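Long-range contacts in KaiC-like domain-containing protein (Pyrococcus horikoshii, PDB 2EKD), which is of unknown function but has a KaiC-like domain and belongs to the P-loop NTPase clan, so a nucleotide-related role is possible though not established: residues G15-V20 against E173-I178; L41-D46 against E70-I75; D46-T51 against L119-L124; E101-V106 against S141-R146; P113-V118 against I150-V155. All coordinates share one frame; numbering follows the deposited sequence.

Contact 1 (G15-V20 against E173-I178)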
# COMPACT_ATOMS: atom_id res chain seq x y z
N GLY F 15 -35.39 12.61 -13.35
CA GLY F 15 -34.49 11.81 -14.15
C GLY F 15 -33.07 11.79 -13.60
O GLY F 15 -32.25 10.99 -14.04
N GLU F 16 -32.78 12.66 -12.64
CA GLU F 16 -31.44 12.69 -12.06
C GLU F 16 -31.15 11.54 -11.11
O GLU F 16 -32.05 10.97 -10.49
CB GLU F 16 -31.19 13.99 -11.28
CG GLU F 16 -30.80 15.19 -12.11
CD GLU F 16 -30.05 16.25 -11.30
OE1 GLU F 16 -28.90 15.98 -10.88
OE2 GLU F 16 -30.61 17.34 -11.08
N THR F 17 -29.87 11.19 -11.03
CA THR F 17 -29.42 10.18 -10.10
C THR F 17 -28.44 10.96 -9.23
O THR F 17 -27.42 11.46 -9.71
CB THR F 17 -28.71 9.01 -10.79
OG1 THR F 17 -29.67 8.28 -11.57
CG2 THR F 17 -28.10 8.08 -9.75
N VAL F 18 -28.78 11.10 -7.96
CA VAL F 18 -27.97 11.84 -7.02
C VAL F 18 -27.25 10.93 -6.05
O VAL F 18 -27.86 10.13 -5.34
CB VAL F 18 -28.84 12.83 -6.21
CG1 VAL F 18 -27.97 13.77 -5.43
CG2 VAL F 18 -29.77 13.60 -7.16
N LEU F 19 -25.93 11.04 -6.02
CA LEU F 19 -25.14 10.23 -5.11
C LEU F 19 -25.01 11.03 -3.82
O LEU F 19 -24.59 12.18 -3.83
CB LEU F 19 -23.76 9.96 -5.72
CG LEU F 19 -22.89 8.89 -5.08
CD1 LEU F 19 -23.63 7.55 -5.04
CD2 LEU F 19 -21.60 8.77 -5.88
N VAL F 20 -25.41 10.41 -2.71
CA VAL F 20 -25.33 11.05 -1.40
C VAL F 20 -24.24 10.32 -0.61
O VAL F 20 -24.46 9.22 -0.08
CB VAL F 20 -26.67 10.95 -0.63
CG1 VAL F 20 -26.55 11.61 0.74
CG2 VAL F 20 -27.78 11.60 -1.45
N GLU F 173 -18.91 9.19 -11.64
CA GLU F 173 -18.97 9.57 -13.05
C GLU F 173 -20.37 9.41 -13.67
O GLU F 173 -20.85 10.29 -14.37
CB GLU F 173 -17.98 8.72 -13.86
CG GLU F 173 -17.86 9.15 -15.32
CD GLU F 173 -16.96 8.25 -16.15
OE1 GLU F 173 -15.89 7.81 -15.66
OE2 GLU F 173 -17.31 7.98 -17.32
N VAL F 174 -21.02 8.27 -13.40
CA VAL F 174 -22.33 8.00 -13.98
C VAL F 174 -23.52 8.76 -13.42
O VAL F 174 -24.55 8.88 -14.08
CB VAL F 174 -22.66 6.49 -13.93
CG1 VAL F 174 -21.56 5.71 -14.65
CG2 VAL F 174 -22.80 6.03 -12.49
N VAL F 175 -23.39 9.29 -12.20
CA VAL F 175 -24.50 10.03 -11.62
C VAL F 175 -24.52 11.47 -12.13
O VAL F 175 -23.52 11.96 -12.66
CB VAL F 175 -24.44 10.02 -10.06
CG1 VAL F 175 -24.46 8.57 -9.56
CG2 VAL F 175 -23.20 10.75 -9.56
N THR F 176 -25.67 12.14 -11.99
CA THR F 176 -25.82 13.52 -12.45
C THR F 176 -25.47 14.57 -11.39
O THR F 176 -25.11 15.70 -11.72
CB THR F 176 -27.25 13.79 -12.96
OG1 THR F 176 -28.21 13.38 -11.97
CG2 THR F 176 -27.51 13.03 -14.25
N SER F 177 -25.59 14.20 -10.12
CA SER F 177 -25.26 15.12 -9.03
C SER F 177 -24.64 14.35 -7.87
O SER F 177 -24.97 13.18 -7.64
CB SER F 177 -26.51 15.86 -8.52
OG SER F 177 -26.81 17.01 -9.30
N ILE F 178 -23.74 15.01 -7.16
CA ILE F 178 -23.09 14.39 -6.01
C ILE F 178 -23.17 15.31 -4.81
O ILE F 178 -22.81 16.48 -4.90
CB ILE F 178 -21.61 14.08 -6.29
CG1 ILE F 178 -21.49 13.09 -7.46
CG2 ILE F 178 -20.96 13.51 -5.02
CD1 ILE F 178 -20.06 12.83 -7.91

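Contact 2 (L41-D46 against E70-I75)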
# COMPACT_ATOMS: atom_id res chain seq x y z
N LEU F 41 -44.25 14.84 -2.87
CA LEU F 41 -44.23 13.77 -3.86
C LEU F 41 -44.20 12.40 -3.20
O LEU F 41 -43.77 12.24 -2.06
CB LEU F 41 -42.95 13.94 -4.69
CG LEU F 41 -42.91 15.24 -5.49
CD1 LEU F 41 -41.57 15.42 -6.21
CD2 LEU F 41 -43.99 15.31 -6.57
N PRO F 42 -44.67 11.38 -3.93
CA PRO F 42 -44.68 10.01 -3.41
C PRO F 42 -43.24 9.52 -3.17
O PRO F 42 -42.37 9.71 -4.02
CB PRO F 42 -45.38 9.22 -4.52
CG PRO F 42 -46.29 10.24 -5.14
CD PRO F 42 -45.41 11.46 -5.20
N ILE F 43 -43.02 8.88 -2.02
CA ILE F 43 -41.70 8.35 -1.67
C ILE F 43 -41.62 6.83 -1.88
O ILE F 43 -42.49 6.09 -1.43
CB ILE F 43 -41.37 8.60 -0.18
CG1 ILE F 43 -41.29 10.10 0.12
CG2 ILE F 43 -40.06 7.89 0.18
CD1 ILE F 43 -40.10 10.79 -0.50
N VAL F 44 -40.58 6.38 -2.56
CA VAL F 44 -40.36 4.95 -2.78
C VAL F 44 -38.90 4.65 -2.44
O VAL F 44 -37.98 5.21 -3.04
CB VAL F 44 -40.64 4.52 -4.23
CG1 VAL F 44 -40.30 3.04 -4.40
CG2 VAL F 44 -42.10 4.75 -4.56
N VAL F 45 -38.71 3.78 -1.46
CA VAL F 45 -37.38 3.41 -1.01
C VAL F 45 -36.92 2.05 -1.56
O VAL F 45 -37.66 1.07 -1.52
CB VAL F 45 -37.33 3.34 0.54
CG1 VAL F 45 -35.95 2.88 1.01
CG2 VAL F 45 -37.69 4.70 1.14
N ASP F 46 -35.71 2.02 -2.10
CA ASP F 46 -35.14 0.76 -2.58
C ASP F 46 -34.23 0.34 -1.43
O ASP F 46 -33.18 0.94 -1.18
CB ASP F 46 -34.33 0.97 -3.86
CG ASP F 46 -35.22 1.28 -5.06
OD1 ASP F 46 -36.32 0.70 -5.14
OD2 ASP F 46 -34.81 2.08 -5.92
N GLU F 70 -42.63 4.16 8.12
CA GLU F 70 -43.37 2.91 8.08
C GLU F 70 -44.44 2.90 7.00
O GLU F 70 -44.84 1.84 6.53
CB GLU F 70 -44.04 2.64 9.43
CG GLU F 70 -43.09 2.35 10.57
CD GLU F 70 -43.81 2.28 11.90
OE1 GLU F 70 -44.89 1.66 11.96
OE2 GLU F 70 -43.29 2.84 12.89
N ASN F 71 -44.90 4.08 6.60
CA ASN F 71 -45.96 4.17 5.61
C ASN F 71 -45.56 4.46 4.16
O ASN F 71 -46.43 4.66 3.32
CB ASN F 71 -46.99 5.21 6.07
CG ASN F 71 -47.61 4.84 7.40
OD1 ASN F 71 -48.22 3.78 7.54
ND2 ASN F 71 -47.47 5.72 8.38
N VAL F 72 -44.26 4.47 3.86
CA VAL F 72 -43.84 4.71 2.49
C VAL F 72 -43.74 3.36 1.79
O VAL F 72 -43.67 2.33 2.44
CB VAL F 72 -42.47 5.41 2.43
CG1 VAL F 72 -42.52 6.73 3.18
CG2 VAL F 72 -41.39 4.50 3.00
N GLN F 73 -43.74 3.38 0.46
CA GLN F 73 -43.63 2.14 -0.30
C GLN F 73 -42.16 1.73 -0.39
O GLN F 73 -41.27 2.58 -0.51
CB GLN F 73 -44.23 2.32 -1.70
CG GLN F 73 -45.65 2.89 -1.68
CD GLN F 73 -46.27 2.97 -3.06
OE1 GLN F 73 -46.87 2.01 -3.55
NE2 GLN F 73 -46.10 4.12 -3.72
N VAL F 74 -41.90 0.43 -0.34
CA VAL F 74 -40.54 -0.08 -0.37
C VAL F 74 -40.33 -1.26 -1.31
O VAL F 74 -41.16 -2.16 -1.41
CB VAL F 74 -40.10 -0.52 1.06
CG1 VAL F 74 -38.72 -1.15 1.02
CG2 VAL F 74 -40.12 0.68 2.00
N ILE F 75 -39.20 -1.24 -2.02
CA ILE F 75 -38.82 -2.31 -2.92
C ILE F 75 -37.57 -2.91 -2.28
O ILE F 75 -36.50 -2.30 -2.28
CB ILE F 75 -38.46 -1.80 -4.32
CG1 ILE F 75 -39.69 -1.18 -4.99
CG2 ILE F 75 -37.92 -2.96 -5.18
CD1 ILE F 75 -39.43 -0.69 -6.40

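Contact 3 (D46-T51 against L119-L124)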
# COMPACT_ATOMS: atom_id res chain seq x y z
N ASP F 46 -35.71 2.02 -2.10
CA ASP F 46 -35.14 0.76 -2.58
C ASP F 46 -34.23 0.34 -1.43
O ASP F 46 -33.18 0.94 -1.18
CB ASP F 46 -34.33 0.97 -3.86
CG ASP F 46 -35.22 1.28 -5.06
OD1 ASP F 46 -36.32 0.70 -5.14
OD2 ASP F 46 -34.81 2.08 -5.92
N ASP F 47 -34.67 -0.68 -0.70
CA ASP F 47 -33.96 -1.17 0.47
C ASP F 47 -33.05 -2.36 0.17
O ASP F 47 -33.51 -3.50 0.01
CB ASP F 47 -34.99 -1.52 1.54
CG ASP F 47 -34.37 -2.07 2.80
OD1 ASP F 47 -33.14 -1.92 2.99
OD2 ASP F 47 -35.12 -2.65 3.61
N ILE F 48 -31.75 -2.09 0.08
CA ILE F 48 -30.78 -3.13 -0.20
C ILE F 48 -30.22 -3.72 1.09
O ILE F 48 -29.72 -2.99 1.96
CB ILE F 48 -29.60 -2.60 -1.04
CG1 ILE F 48 -30.11 -1.99 -2.35
CG2 ILE F 48 -28.63 -3.73 -1.35
CD1 ILE F 48 -29.06 -1.19 -3.12
N LEU F 49 -30.33 -5.04 1.21
CA LEU F 49 -29.82 -5.77 2.37
C LEU F 49 -30.18 -5.19 3.74
O LEU F 49 -29.31 -4.99 4.58
CB LEU F 49 -28.31 -5.93 2.24
CG LEU F 49 -27.92 -6.86 1.08
CD1 LEU F 49 -26.43 -6.75 0.76
CD2 LEU F 49 -28.29 -8.30 1.47
N ASP F 50 -31.47 -4.94 3.94
CA ASP F 50 -31.98 -4.42 5.21
C ASP F 50 -31.36 -3.12 5.74
O ASP F 50 -31.36 -2.88 6.95
CB ASP F 50 -31.88 -5.48 6.31
CG ASP F 50 -32.70 -6.73 6.00
OD1 ASP F 50 -33.80 -6.59 5.40
OD2 ASP F 50 -32.25 -7.83 6.36
N THR F 51 -30.84 -2.28 4.84
CA THR F 51 -30.25 -1.03 5.28
C THR F 51 -31.33 -0.07 5.79
O THR F 51 -31.07 0.74 6.69
CB THR F 51 -29.46 -0.37 4.12
OG1 THR F 51 -28.46 -1.29 3.66
CG2 THR F 51 -28.77 0.92 4.60
N LEU F 119 -30.95 2.84 -0.56
CA LEU F 119 -30.05 2.64 0.56
C LEU F 119 -29.28 1.31 0.53
O LEU F 119 -29.80 0.28 0.09
CB LEU F 119 -30.85 2.72 1.87
CG LEU F 119 -31.87 3.86 2.03
CD1 LEU F 119 -32.62 3.68 3.35
CD2 LEU F 119 -31.17 5.21 1.99
N GLY F 120 -28.03 1.37 0.99
CA GLY F 120 -27.20 0.18 1.06
C GLY F 120 -26.37 -0.26 -0.13
O GLY F 120 -25.85 -1.38 -0.11
N LEU F 121 -26.21 0.59 -1.14
CA LEU F 121 -25.43 0.20 -2.32
C LEU F 121 -23.98 -0.22 -2.01
O LEU F 121 -23.45 -1.15 -2.64
CB LEU F 121 -25.39 1.33 -3.35
CG LEU F 121 -24.87 0.88 -4.73
CD1 LEU F 121 -25.96 0.05 -5.39
CD2 LEU F 121 -24.52 2.07 -5.60
N HIS F 122 -23.34 0.48 -1.08
CA HIS F 122 -21.95 0.15 -0.72
C HIS F 122 -21.79 -1.30 -0.25
O HIS F 122 -20.71 -1.87 -0.38
CB HIS F 122 -21.44 1.10 0.38
CG HIS F 122 -22.33 1.18 1.57
ND1 HIS F 122 -23.40 2.05 1.66
CD2 HIS F 122 -22.34 0.47 2.73
CE1 HIS F 122 -24.02 1.88 2.81
NE2 HIS F 122 -23.40 0.93 3.48
N LYS F 123 -22.86 -1.90 0.27
CA LYS F 123 -22.79 -3.29 0.72
C LYS F 123 -22.60 -4.23 -0.46
O LYS F 123 -21.80 -5.17 -0.39
CB LYS F 123 -24.06 -3.67 1.50
CG LYS F 123 -24.18 -2.98 2.85
CD LYS F 123 -25.51 -3.29 3.52
CE LYS F 123 -25.65 -2.53 4.85
NZ LYS F 123 -26.89 -2.89 5.59
N LEU F 124 -23.34 -4.00 -1.54
CA LEU F 124 -23.23 -4.84 -2.74
C LEU F 124 -21.82 -4.77 -3.29
O LEU F 124 -21.29 -5.76 -3.82
CB LEU F 124 -24.20 -4.36 -3.82
CG LEU F 124 -25.69 -4.51 -3.57
CD1 LEU F 124 -26.47 -3.99 -4.79
CD2 LEU F 124 -26.01 -5.98 -3.30

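Contact 4 (E101-V106 against S141-R146)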
# COMPACT_ATOMS: atom_id res chain seq x y z
N GLU F 101 -36.81 -7.45 -13.98
CA GLU F 101 -37.74 -7.68 -12.88
C GLU F 101 -38.11 -6.38 -12.18
O GLU F 101 -39.24 -6.23 -11.71
CB GLU F 101 -37.12 -8.65 -11.87
CG GLU F 101 -36.75 -10.00 -12.44
CD GLU F 101 -36.17 -10.93 -11.39
OE1 GLU F 101 -36.88 -11.24 -10.42
OE2 GLU F 101 -35.00 -11.35 -11.55
N TYR F 102 -37.16 -5.46 -12.12
CA TYR F 102 -37.38 -4.16 -11.47
C TYR F 102 -38.54 -3.42 -12.15
O TYR F 102 -39.47 -2.97 -11.48
CB TYR F 102 -36.10 -3.32 -11.54
CG TYR F 102 -36.15 -2.03 -10.74
CD1 TYR F 102 -36.34 -2.06 -9.36
CD2 TYR F 102 -36.00 -0.80 -11.36
CE1 TYR F 102 -36.37 -0.88 -8.61
CE2 TYR F 102 -36.03 0.39 -10.63
CZ TYR F 102 -36.22 0.34 -9.26
OH TYR F 102 -36.26 1.51 -8.53
N MSE F 103 -38.47 -3.32 -13.47
CA MSE F 103 -39.51 -2.64 -14.24
C MSE F 103 -40.89 -3.24 -13.99
O MSE F 103 -41.90 -2.53 -14.01
CB MSE F 103 -39.18 -2.72 -15.74
CG MSE F 103 -37.93 -1.96 -16.14
SE MSE F 103 -38.05 -0.21 -15.73
CE MSE F 103 -38.85 0.42 -17.20
N GLU F 104 -40.93 -4.54 -13.75
CA GLU F 104 -42.18 -5.23 -13.50
C GLU F 104 -42.78 -4.81 -12.16
O GLU F 104 -44.00 -4.76 -12.00
CB GLU F 104 -41.96 -6.75 -13.52
CG GLU F 104 -43.22 -7.57 -13.31
CD GLU F 104 -42.95 -9.06 -13.33
OE1 GLU F 104 -42.46 -9.56 -14.37
OE2 GLU F 104 -43.22 -9.74 -12.32
N ILE F 105 -41.91 -4.51 -11.19
CA ILE F 105 -42.35 -4.09 -9.87
C ILE F 105 -42.83 -2.64 -9.83
O ILE F 105 -43.77 -2.32 -9.11
CB ILE F 105 -41.22 -4.25 -8.82
CG1 ILE F 105 -40.94 -5.73 -8.58
CG2 ILE F 105 -41.60 -3.55 -7.52
CD1 ILE F 105 -39.86 -5.99 -7.56
N VAL F 106 -42.17 -1.77 -10.59
CA VAL F 106 -42.56 -0.36 -10.61
C VAL F 106 -43.69 -0.08 -11.59
O VAL F 106 -44.14 1.06 -11.74
CB VAL F 106 -41.37 0.56 -10.95
CG1 VAL F 106 -40.30 0.45 -9.87
CG2 VAL F 106 -40.80 0.21 -12.31
N SER F 141 -26.12 3.31 -13.65
CA SER F 141 -26.18 4.12 -14.85
C SER F 141 -27.34 3.79 -15.79
O SER F 141 -27.74 4.63 -16.58
CB SER F 141 -24.85 4.04 -15.61
OG SER F 141 -24.59 2.72 -16.04
N ASN F 142 -27.87 2.58 -15.71
CA ASN F 142 -28.99 2.20 -16.58
C ASN F 142 -30.28 2.95 -16.30
O ASN F 142 -31.15 3.04 -17.17
CB ASN F 142 -29.27 0.69 -16.49
CG ASN F 142 -28.22 -0.16 -17.21
OD1 ASN F 142 -27.67 0.25 -18.23
ND2 ASN F 142 -27.95 -1.35 -16.68
N TYR F 143 -30.43 3.51 -15.10
CA TYR F 143 -31.65 4.23 -14.76
C TYR F 143 -31.48 5.74 -14.74
O TYR F 143 -32.44 6.46 -14.46
CB TYR F 143 -32.18 3.73 -13.42
CG TYR F 143 -32.56 2.27 -13.47
CD1 TYR F 143 -33.65 1.84 -14.23
CD2 TYR F 143 -31.77 1.32 -12.83
CE1 TYR F 143 -33.94 0.48 -14.35
CE2 TYR F 143 -32.05 -0.04 -12.94
CZ TYR F 143 -33.14 -0.45 -13.70
OH TYR F 143 -33.40 -1.79 -13.81
N VAL F 144 -30.28 6.21 -15.04
CA VAL F 144 -30.03 7.64 -15.09
C VAL F 144 -30.84 8.22 -16.24
O VAL F 144 -30.70 7.79 -17.39
CB VAL F 144 -28.53 7.94 -15.33
CG1 VAL F 144 -28.31 9.43 -15.54
CG2 VAL F 144 -27.71 7.47 -14.13
N GLY F 145 -31.72 9.16 -15.93
CA GLY F 145 -32.52 9.75 -16.99
C GLY F 145 -34.00 9.39 -17.02
O GLY F 145 -34.75 10.03 -17.76
N ARG F 146 -34.44 8.37 -16.28
CA ARG F 146 -35.87 8.06 -16.32
C ARG F 146 -36.59 9.07 -15.45
O ARG F 146 -36.38 9.16 -14.24
CB ARG F 146 -36.16 6.61 -15.88
CG ARG F 146 -35.85 6.25 -14.45
CD ARG F 146 -36.21 4.78 -14.18
NE ARG F 146 -37.65 4.55 -13.98
CZ ARG F 146 -38.46 3.97 -14.86
NH1 ARG F 146 -37.99 3.55 -16.03
NH2 ARG F 146 -39.74 3.79 -14.57

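Contact 5 (P113-V118 against I150-V155)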
# COMPACT_ATOMS: atom_id res chain seq x y z
N PRO F 113 -43.77 12.18 -10.76
CA PRO F 113 -42.50 11.56 -10.36
C PRO F 113 -42.46 11.22 -8.87
O PRO F 113 -43.23 11.75 -8.07
CB PRO F 113 -41.49 12.64 -10.70
CG PRO F 113 -42.22 13.87 -10.28
CD PRO F 113 -43.62 13.64 -10.85
N VAL F 114 -41.54 10.33 -8.49
CA VAL F 114 -41.40 9.94 -7.10
C VAL F 114 -39.98 10.22 -6.60
O VAL F 114 -39.04 10.22 -7.39
CB VAL F 114 -41.70 8.42 -6.88
CG1 VAL F 114 -43.06 8.05 -7.45
CG2 VAL F 114 -40.62 7.58 -7.54
N ILE F 115 -39.85 10.48 -5.31
CA ILE F 115 -38.53 10.70 -4.72
C ILE F 115 -38.12 9.27 -4.39
O ILE F 115 -38.85 8.55 -3.70
CB ILE F 115 -38.61 11.57 -3.45
CG1 ILE F 115 -39.14 12.96 -3.81
CG2 ILE F 115 -37.24 11.68 -2.79
CD1 ILE F 115 -38.36 13.65 -4.92
N ASN F 116 -36.96 8.86 -4.90
CA ASN F 116 -36.49 7.49 -4.76
C ASN F 116 -35.18 7.30 -3.99
O ASN F 116 -34.11 7.26 -4.59
CB ASN F 116 -36.37 6.89 -6.17
CG ASN F 116 -35.99 5.42 -6.17
OD1 ASN F 116 -35.52 4.90 -7.18
ND2 ASN F 116 -36.21 4.74 -5.04
N PRO F 117 -35.25 7.18 -2.66
CA PRO F 117 -34.01 6.98 -1.89
C PRO F 117 -33.58 5.53 -2.02
O PRO F 117 -34.37 4.62 -1.78
CB PRO F 117 -34.43 7.32 -0.46
CG PRO F 117 -35.62 8.25 -0.65
CD PRO F 117 -36.35 7.57 -1.77
N VAL F 118 -32.33 5.31 -2.42
CA VAL F 118 -31.78 3.97 -2.56
C VAL F 118 -30.74 3.81 -1.45
O VAL F 118 -29.76 4.56 -1.40
CB VAL F 118 -31.09 3.78 -3.92
CG1 VAL F 118 -30.54 2.36 -4.03
CG2 VAL F 118 -32.09 4.04 -5.04
N ILE F 150 -36.51 10.77 -9.09
CA ILE F 150 -35.25 11.43 -8.77
C ILE F 150 -34.71 10.47 -7.72
O ILE F 150 -35.29 10.35 -6.64
CB ILE F 150 -35.43 12.82 -8.10
CG1 ILE F 150 -36.08 13.81 -9.07
CG2 ILE F 150 -34.06 13.37 -7.68
CD1 ILE F 150 -36.02 15.25 -8.58
N ALA F 151 -33.63 9.77 -8.05
CA ALA F 151 -33.03 8.81 -7.13
C ALA F 151 -31.91 9.41 -6.28
O ALA F 151 -31.09 10.19 -6.77
CB ALA F 151 -32.50 7.61 -7.92
N PHE F 152 -31.89 9.04 -5.01
CA PHE F 152 -30.87 9.51 -4.08
C PHE F 152 -30.17 8.27 -3.53
O PHE F 152 -30.72 7.58 -2.67
CB PHE F 152 -31.50 10.29 -2.92
CG PHE F 152 -32.05 11.64 -3.31
CD1 PHE F 152 -31.21 12.75 -3.38
CD2 PHE F 152 -33.39 11.80 -3.60
CE1 PHE F 152 -31.71 14.00 -3.74
CE2 PHE F 152 -33.90 13.05 -3.97
CZ PHE F 152 -33.05 14.15 -4.03
N TYR F 153 -28.98 7.97 -4.03
CA TYR F 153 -28.23 6.81 -3.55
C TYR F 153 -27.37 7.18 -2.35
O TYR F 153 -26.36 7.87 -2.50
CB TYR F 153 -27.33 6.24 -4.64
CG TYR F 153 -28.03 5.47 -5.74
CD1 TYR F 153 -28.77 6.12 -6.73
CD2 TYR F 153 -27.92 4.08 -5.80
CE1 TYR F 153 -29.37 5.41 -7.76
CE2 TYR F 153 -28.52 3.36 -6.82
CZ TYR F 153 -29.24 4.02 -7.80
OH TYR F 153 -29.82 3.28 -8.80
N PHE F 154 -27.78 6.75 -1.16
CA PHE F 154 -27.04 7.01 0.06
C PHE F 154 -25.93 5.97 0.15
O PHE F 154 -26.20 4.78 0.32
CB PHE F 154 -27.93 6.85 1.29
CG PHE F 154 -28.82 8.03 1.56
CD1 PHE F 154 -29.85 8.37 0.68
CD2 PHE F 154 -28.66 8.78 2.72
CE1 PHE F 154 -30.70 9.43 0.96
CE2 PHE F 154 -29.51 9.85 3.01
CZ PHE F 154 -30.54 10.18 2.12
N VAL F 155 -24.68 6.40 0.02
CA VAL F 155 -23.57 5.47 0.09
C VAL F 155 -22.52 5.89 1.10
O VAL F 155 -22.20 7.07 1.23
CB VAL F 155 -22.86 5.31 -1.28
CG1 VAL F 155 -23.88 4.94 -2.37
CG2 VAL F 155 -22.13 6.60 -1.64
O HOH W 1 -27.28 3.39 -1.84

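Contact 1 (G15-V20 against E173-I178)
Val18 and Ser177 pair in parallel where strand 17-22 meets strand 177-182 in the central sheet of this alpha/beta domain. The sheet bond from Leu19 N to Ser177 O is 2.9 Å long and fairly straight (165°). Ahead of it Thr17 O takes Thr176 N at 3.0 Å and, more weakly, Ser177 N. The hydroxyl of Thr176, set between its own backbone N and carbonyl carbon (chi1 52°), accepts Thr17 N at 2.9 Å. Glu16 reaches over this start: Ser177 OG donates to the syn lone pair of its OE1 at 2.8 Å, while OE2 takes Arg13 N. An alanine at Glu16 would probably leave the Ser177 hydroxyl and Arg13 N without their carboxylate acceptor. Val175, the first residue off helix 165-174, turns toward Thr17, its CG1 3.7 Å from Thr17 CG2 and the two side chains crossing at about a right angle. The start of the pairing is thus held partly by a buried carboxylate, whose negative charge is probably eased by Ser177 OG and Arg13 N.

Contact 2 (L41-D46 against E70-I75)
Val45 O receives the shortest polar bond, from Ile75 N at 2.8 Å and 170°, and the CA-H of Val74 also leans on it, CA to oxygen 3.3 Å. This is parallel beta pairing: strands 44-48 and 73-77 are neighbours in the sheet, their short segments running at 24°, and helices 51-61 and 67-70 carry the chain between them in a beta-alpha-beta crossover. The companion bond, Val45 N to Gln73 O, measures 3.0 Å. Beta-branched residues suit such extended backbone and fill both faces. On the face of Val45 and Val74, Val45 CB meets Val74 CG2 at 4.1 Å, and Tyr52 of helix 51-61 covers Val74. Just before the strands Val72 turns toward the other segment and lays its CG1 4.0 Å from Ile43 CB, the two side chains crossing obliquely, while its CG2 touches Val45 CG2. The opposite face carries Val44, Gln73, Asp46 and Ile75. There the amide of Gln73 passes Val44, with helix 99-105 and Val106 covering Ile75. The Asp46 carboxylate bonds weakly to Tyr102 OH and Asn116 ND2. Asp46 and Ile75 lie side by side and point the same way, with Asp46 OD1 3.4 Å from Ile75 CB and 3.6 Å from its CD1.

Contact 3 (D46-T51 against L119-L124)
Asp47 and Leu119 form the last parallel bridge at the carboxyl ends of two central strands, and polar and apolar side chains then join the turn after one to the helix after the other. Leu119 N donates to Asp46 O at 3.0 Å and 170°, and Ile48 N answers to Leu119 O at 3.1 Å. A type I' turn from Ile48 to Thr51 follows, in which Thr51 OG1 bonds back to Ile48 O at 2.7 Å, an oxygen that also takes Thr51 N. Lys123, extended from helix 121-127, meets Thr51 tip to tip, NZ to OG1 3.0 Å. The same NZ bonds weakly to Leu49 O and forms a salt bridge with Glu54, so a long flexible cation suits the place. An alanine at Thr51 would probably cost Lys123 one partner, take from Ile48 O one of its two donors and open a gap beside Leu119 CB. Gly120 fits because a CB would run into Thr51 OG1 and Ile48 O. Apolar packing completes the contact: Ile48 CG2 presses on Leu124 CG at 3.8 Å, the side chains at about a right angle, and Ile48 CD1 reaches Leu121 CD1 at 4.0 Å. Such strand-to-helix turns, side by side at the ends of parallel strands, are characteristic of the open, mostly parallel alpha/beta sheets found in P-loop NTPases, the clan of this family.

Contact 4 (E101-V106 against S141-R146)
Tyr102 and Tyr143 form the tight part of this contact, an edge-to-face (T-shaped) pair that joins helix 99-105, packed over strands 73-77 and 85-90 of the alpha/beta fold, to the loop between helix 130-141 and strand 149-156. The ring centres are 5.2 Å apart and the planes stand at 62°. Tyr102 presents its edge, CD2 lying 3.7 Å from Tyr143 CZ and CE2 above the Tyr143 face toward the rim. Its CG, anti to the backbone N (chi1 -172°), starts the ring toward the loop. Tyrosine suits this place because the ring packs while its OH reaches Asp46 in a weak bond; Tyr143 offers a flat face to the Tyr102 edge. Tyr143 is carried on two overlapping beta turns, type I then type II, and in the second the positive phi of Gly145 calls for glycine. No hydrogen bond crosses the contact as a whole. On the loose side, at the surface, Met103, modelled as selenomethionine and exposed to solvent, folds its bent chain so that SE sits at the Tyr143 edge, 4.4 Å from CE1. Arg146 beside it has a long, weak ion pair with Glu148. The side chains of Met103 and Arg146 meet tip to tip, Met103 CE 3.5 Å from Arg146 NH1.

Contact 5 (P113-V118 against I150-V155)
The two shortest bonds of this parallel ladder are Val118 N to Phe152 O and Asn116 N to Ile150 O, both 2.8 Å. Three more complete it, Ile150 N to Val114 O, Phe152 N to Asn116 O and Phe154 N to Val118 O. The amide of Phe152 sits 42° out of the Asn116 carbonyl plane, above it. Pro117 has no N-H, and Asn116 ND2 serves Val44 O on the adjoining strand instead. One water donates to Val118 O and Phe154 O, each at 2.8 Å, and bridges the end of the ladder. Among aromatic contacts, Val118 CB stands 3.9 Å from the Tyr153 ring centre, 18° off the normal, a CH-pi contact over the face. The two side chains lie side by side, and Val118 CG1 comes 3.6 Å from Tyr153 CE2, so a compact branched residue suits the place. Apolar packing on the opposite face brings Ile115 CG2 to 3.8 Å from Phe152 CE2, while Phe12 meets the Phe152 ring edge-to-face. Helix 29-37 covers the face of Ile115, Pro117 and Phe154, and strands 44-48 and 17-22 flank the pair in mid-sheet.

From the N terminus, strand 17-22 opens contact 1, which closes only at 173-178 and so encloses the other four. Contact 2 closes first, bringing 70-75 back beside 41-46. Contact 3 starts at the shared Asp46 and crosses contact 2, closing at 119-124. Contact 4 opens at 101-106 and contact 5 at 113-118, both before contact 3 has closed; they close at 141-146 and 150-155, so contacts 3, 4 and 5 cross one another. Contacts 2, 3, 5 and 1 pair strands 73-77/44-48, 44-48/114-119, 114-119/149-156 and 17-22/177-182; neighbouring strands 149-156 and 17-22 join contact 5 to contact 1. Contact 4 instead bridges a helix and a loop near one side of the sheet.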